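Local coordinates for ferredoxin (Trichomonas vaginalis, PDB 1L5P), which carries electrons on a [2Fe-2S] cluster in the hydrogenosome, linking pyruvate:ferredoxin oxidoreductase to hydrogenase, at residues K50-V56 with N86-E92. Residues are numbered along the deposited sequence; the frame is centred on the assembly and turned at random.
Sequences KHVSGKV and NDGAVFE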
ATOM      1  N   LYS A  50       6.055   0.702  -2.111  1.00 30.93           N
ATOM      2  CA  LYS A  50       7.165   0.952  -1.196  1.00 28.41           C
ATOM      3  C   LYS A  50       6.818   2.009  -0.168  1.00 28.80           C
ATOM      4  O   LYS A  50       6.411   3.109  -0.520  1.00 30.57           O
ATOM      5  CB  LYS A  50       8.415   1.378  -1.967  1.00 26.60           C
ATOM      6  CG  LYS A  50       9.335   0.236  -2.331  1.00 27.29           C
ATOM      7  CD  LYS A  50       9.344  -0.014  -3.824  1.00 31.29           C
ATOM      8  CE  LYS A  50      10.094   1.091  -4.553  1.00 35.61           C
ATOM      9  NZ  LYS A  50       9.695   1.221  -5.984  1.00 38.60           N
ATOM     10  N   HIS A  51       6.963   1.663   1.107  1.00 27.86           N
ATOM     11  CA  HIS A  51       6.690   2.599   2.183  1.00 27.84           C
ATOM     12  C   HIS A  51       7.949   3.446   2.377  1.00 28.94           C
ATOM     13  O   HIS A  51       8.982   2.941   2.823  1.00 27.56           O
ATOM     14  CB  HIS A  51       6.355   1.844   3.472  1.00 30.39           C
ATOM     15  CG  HIS A  51       6.243   2.724   4.681  1.00 32.82           C
ATOM     16  ND1 HIS A  51       6.474   2.262   5.959  1.00 32.15           N
ATOM     17  CD2 HIS A  51       5.912   4.030   4.807  1.00 33.23           C
ATOM     18  CE1 HIS A  51       6.289   3.246   6.819  1.00 36.33           C
ATOM     19  NE2 HIS A  51       5.946   4.331   6.146  1.00 33.57           N
ATOM     20  N   VAL A  52       7.867   4.730   2.028  1.00 31.14           N
ATOM     21  CA  VAL A  52       9.015   5.626   2.154  1.00 31.63           C
ATOM     22  C   VAL A  52       8.954   6.644   3.287  1.00 30.75           C
ATOM     23  O   VAL A  52       9.989   7.175   3.682  1.00 31.32           O
ATOM     24  CB  VAL A  52       9.292   6.402   0.855  1.00 35.87           C
ATOM     25  CG1 VAL A  52       9.706   5.426  -0.241  1.00 39.80           C
ATOM     26  CG2 VAL A  52       8.069   7.222   0.454  1.00 34.58           C
ATOM     27  N   SER A  53       7.766   6.924   3.810  1.00 28.44           N
ATOM     28  CA  SER A  53       7.660   7.871   4.908  1.00 29.01           C
ATOM     29  C   SER A  53       6.406   7.638   5.705  1.00 29.03           C
ATOM     30  O   SER A  53       5.446   7.049   5.211  1.00 32.08           O
ATOM     31  CB  SER A  53       7.645   9.314   4.402  1.00 31.04           C
ATOM     32  OG  SER A  53       8.545   9.510   3.328  1.00 36.64           O
ATOM     33  N   GLY A  54       6.415   8.108   6.945  1.00 28.90           N
ATOM     34  CA  GLY A  54       5.248   7.963   7.793  1.00 31.38           C
ATOM     35  C   GLY A  54       5.162   6.682   8.601  1.00 33.02           C
ATOM     36  O   GLY A  54       5.910   5.731   8.386  1.00 34.04           O
ATOM     37  N   LYS A  55       4.226   6.665   9.537  1.00 34.10           N
ATOM     38  CA  LYS A  55       4.027   5.516  10.395  1.00 35.97           C
ATOM     39  C   LYS A  55       3.120   4.479   9.767  1.00 35.46           C
ATOM     40  O   LYS A  55       1.997   4.780   9.359  1.00 36.27           O
ATOM     41  CB  LYS A  55       3.422   5.952  11.728  1.00 39.89           C
ATOM     42  CG  LYS A  55       4.399   6.624  12.668  1.00 45.89           C
ATOM     43  CD  LYS A  55       3.669   7.560  13.624  1.00 50.80           C
ATOM     44  CE  LYS A  55       4.546   8.745  14.024  1.00 54.38           C
ATOM     45  NZ  LYS A  55       5.710   8.940  13.101  1.00 56.13           N
ATOM     46  N   VAL A  56       3.622   3.253   9.695  1.00 34.35           N
ATOM     47  CA  VAL A  56       2.851   2.141   9.167  1.00 33.35           C
ATOM     48  C   VAL A  56       3.243   0.909   9.959  1.00 34.01           C
ATOM     49  O   VAL A  56       4.431   0.584  10.076  1.00 33.64           O
ATOM     50  CB  VAL A  56       3.121   1.891   7.679  1.00 30.63           C
ATOM     51  CG1 VAL A  56       2.282   0.720   7.212  1.00 25.99           C
ATOM     52  CG2 VAL A  56       2.773   3.139   6.869  1.00 28.45           C
ATOM     53  N   ASN A  86      -1.896   6.657  10.089  1.00 40.70           N
ATOM     54  CA  ASN A  86      -1.193   6.610   8.813  1.00 39.62           C
ATOM     55  C   ASN A  86      -1.277   7.925   8.034  1.00 38.09           C
ATOM     56  O   ASN A  86      -0.710   8.056   6.949  1.00 36.27           O
ATOM     57  CB  ASN A  86      -1.752   5.468   7.959  1.00 41.86           C
ATOM     58  CG  ASN A  86      -1.752   4.136   8.690  1.00 41.01           C
ATOM     59  OD1 ASN A  86      -2.803   3.524   8.893  1.00 40.17           O
ATOM     60  ND2 ASN A  86      -0.569   3.683   9.091  1.00 39.94           N
ATOM     61  N   ASP A  87      -1.988   8.899   8.587  1.00 38.62           N
ATOM     62  CA  ASP A  87      -2.131  10.192   7.924  1.00 38.87           C
ATOM     63  C   ASP A  87      -0.777  10.853   7.651  1.00 36.42           C
ATOM     64  O   ASP A  87      -0.028  11.179   8.571  1.00 37.02           O
ATOM     65  CB  ASP A  87      -3.009  11.126   8.769  1.00 40.66           C
ATOM     66  CG  ASP A  87      -3.407  12.388   8.024  1.00 43.64           C
ATOM     67  OD1 ASP A  87      -4.069  13.250   8.638  1.00 45.45           O
ATOM     68  OD2 ASP A  87      -3.060  12.522   6.830  1.00 45.11           O
ATOM     69  N   GLY A  88      -0.467  11.055   6.378  1.00 34.04           N
ATOM     70  CA  GLY A  88       0.796  11.677   6.037  1.00 31.72           C
ATOM     71  C   GLY A  88       1.817  10.685   5.527  1.00 30.47           C
ATOM     72  O   GLY A  88       2.904  11.074   5.102  1.00 31.02           O
ATOM     73  N   ALA A  89       1.478   9.401   5.564  1.00 29.68           N
ATOM     74  CA  ALA A  89       2.396   8.371   5.088  1.00 27.95           C
ATOM     75  C   ALA A  89       2.598   8.520   3.589  1.00 26.81           C
ATOM     76  O   ALA A  89       1.679   8.926   2.870  1.00 26.76           O
ATOM     77  CB  ALA A  89       1.844   6.999   5.400  1.00 30.05           C
ATOM     78  N   VAL A  90       3.796   8.195   3.124  1.00 24.11           N
ATOM     79  CA  VAL A  90       4.106   8.291   1.714  1.00 25.11           C
ATOM     80  C   VAL A  90       4.502   6.941   1.137  1.00 28.29           C
ATOM     81  O   VAL A  90       5.327   6.238   1.715  1.00 30.55           O
ATOM     82  CB  VAL A  90       5.249   9.264   1.496  1.00 26.77           C
ATOM     83  CG1 VAL A  90       5.558   9.384   0.006  1.00 27.90           C
ATOM     84  CG2 VAL A  90       4.874  10.614   2.094  1.00 26.60           C
ATOM     85  N   PHE A  91       3.915   6.576  -0.000  1.00 28.88           N
ATOM     86  CA  PHE A  91       4.229   5.305  -0.644  1.00 28.14           C
ATOM     87  C   PHE A  91       4.634   5.534  -2.092  1.00 28.97           C
ATOM     88  O   PHE A  91       4.086   6.390  -2.766  1.00 29.47           O
ATOM     89  CB  PHE A  91       3.024   4.356  -0.587  1.00 24.97           C
ATOM     90  CG  PHE A  91       2.509   4.110   0.800  1.00 23.00           C
ATOM     91  CD1 PHE A  91       1.527   4.928   1.344  1.00 22.00           C
ATOM     92  CD2 PHE A  91       2.996   3.049   1.561  1.00 21.54           C
ATOM     93  CE1 PHE A  91       1.026   4.687   2.637  1.00 23.87           C
ATOM     94  CE2 PHE A  91       2.508   2.802   2.847  1.00 19.31           C
ATOM     95  CZ  PHE A  91       1.520   3.619   3.388  1.00 20.05           C
ATOM     96  N   GLU A  92       5.600   4.756  -2.559  1.00 30.54           N
ATOM     97  CA  GLU A  92       6.094   4.859  -3.918  1.00 32.13           C
ATOM     98  C   GLU A  92       5.651   3.619  -4.709  1.00 34.00           C
ATOM     99  O   GLU A  92       5.831   2.483  -4.261  1.00 34.55           O
ATOM    100  CB  GLU A  92       7.610   4.991  -3.851  1.00 31.36           C
ATOM    101  CG  GLU A  92       8.347   4.802  -5.134  1.00 40.18           C
ATOM    102  CD  GLU A  92       9.844   4.892  -4.914  1.00 46.65           C
ATOM    103  OE1 GLU A  92      10.603   4.080  -5.497  1.00 50.15           O
ATOM    104  OE2 GLU A  92      10.261   5.781  -4.142  1.00 49.09           O
TER
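A classic beta bulge sets two residues, Val52 and Ser53, against one, Val90, where strand 48-53 runs antiparallel to strand 90-92. Val90 O takes both their amides from the same side of its carbonyl plane: Val52 N at 3.0 Å and Ser53 N, longer, at 3.3 Å. Val90 N answers to Ser53 O, approaching from above that carbonyl's plane. Beyond the bulge Lys50 and Glu92 form a regular hydrogen-bonded pair, and a salt bridge joins Lys50 NZ to Glu92 OE1, though its hydrogen bond is weak. At the other end Asn86 ND2 donates to Lys55 O at 2.8 Å, with the acceptor close to the amide plane.

From CB outward, Phe91 runs along the partner segment: CB lies 3.6 Å from Lys50 O. With CG beside the backbone N (chi1 -56°), the ring passes obliquely beside His51, the Phe91 and His51 ring planes inclined at 37°: CD2 meets His51 CA, CE2 meets His51 CB, and CZ ends 3.7 Å from Val56 CG2. That methyl also lies over one face of the imidazole, toward its rim.

Ile3 and Ile80 also touch Phe91, whose side chain is about 13 Å from the [2Fe-2S] cluster. Strand 90-92 is central in the mixed sheet of this 2Fe-2S ferredoxin fold, between strand 48-53 and the parallel strand 2-7.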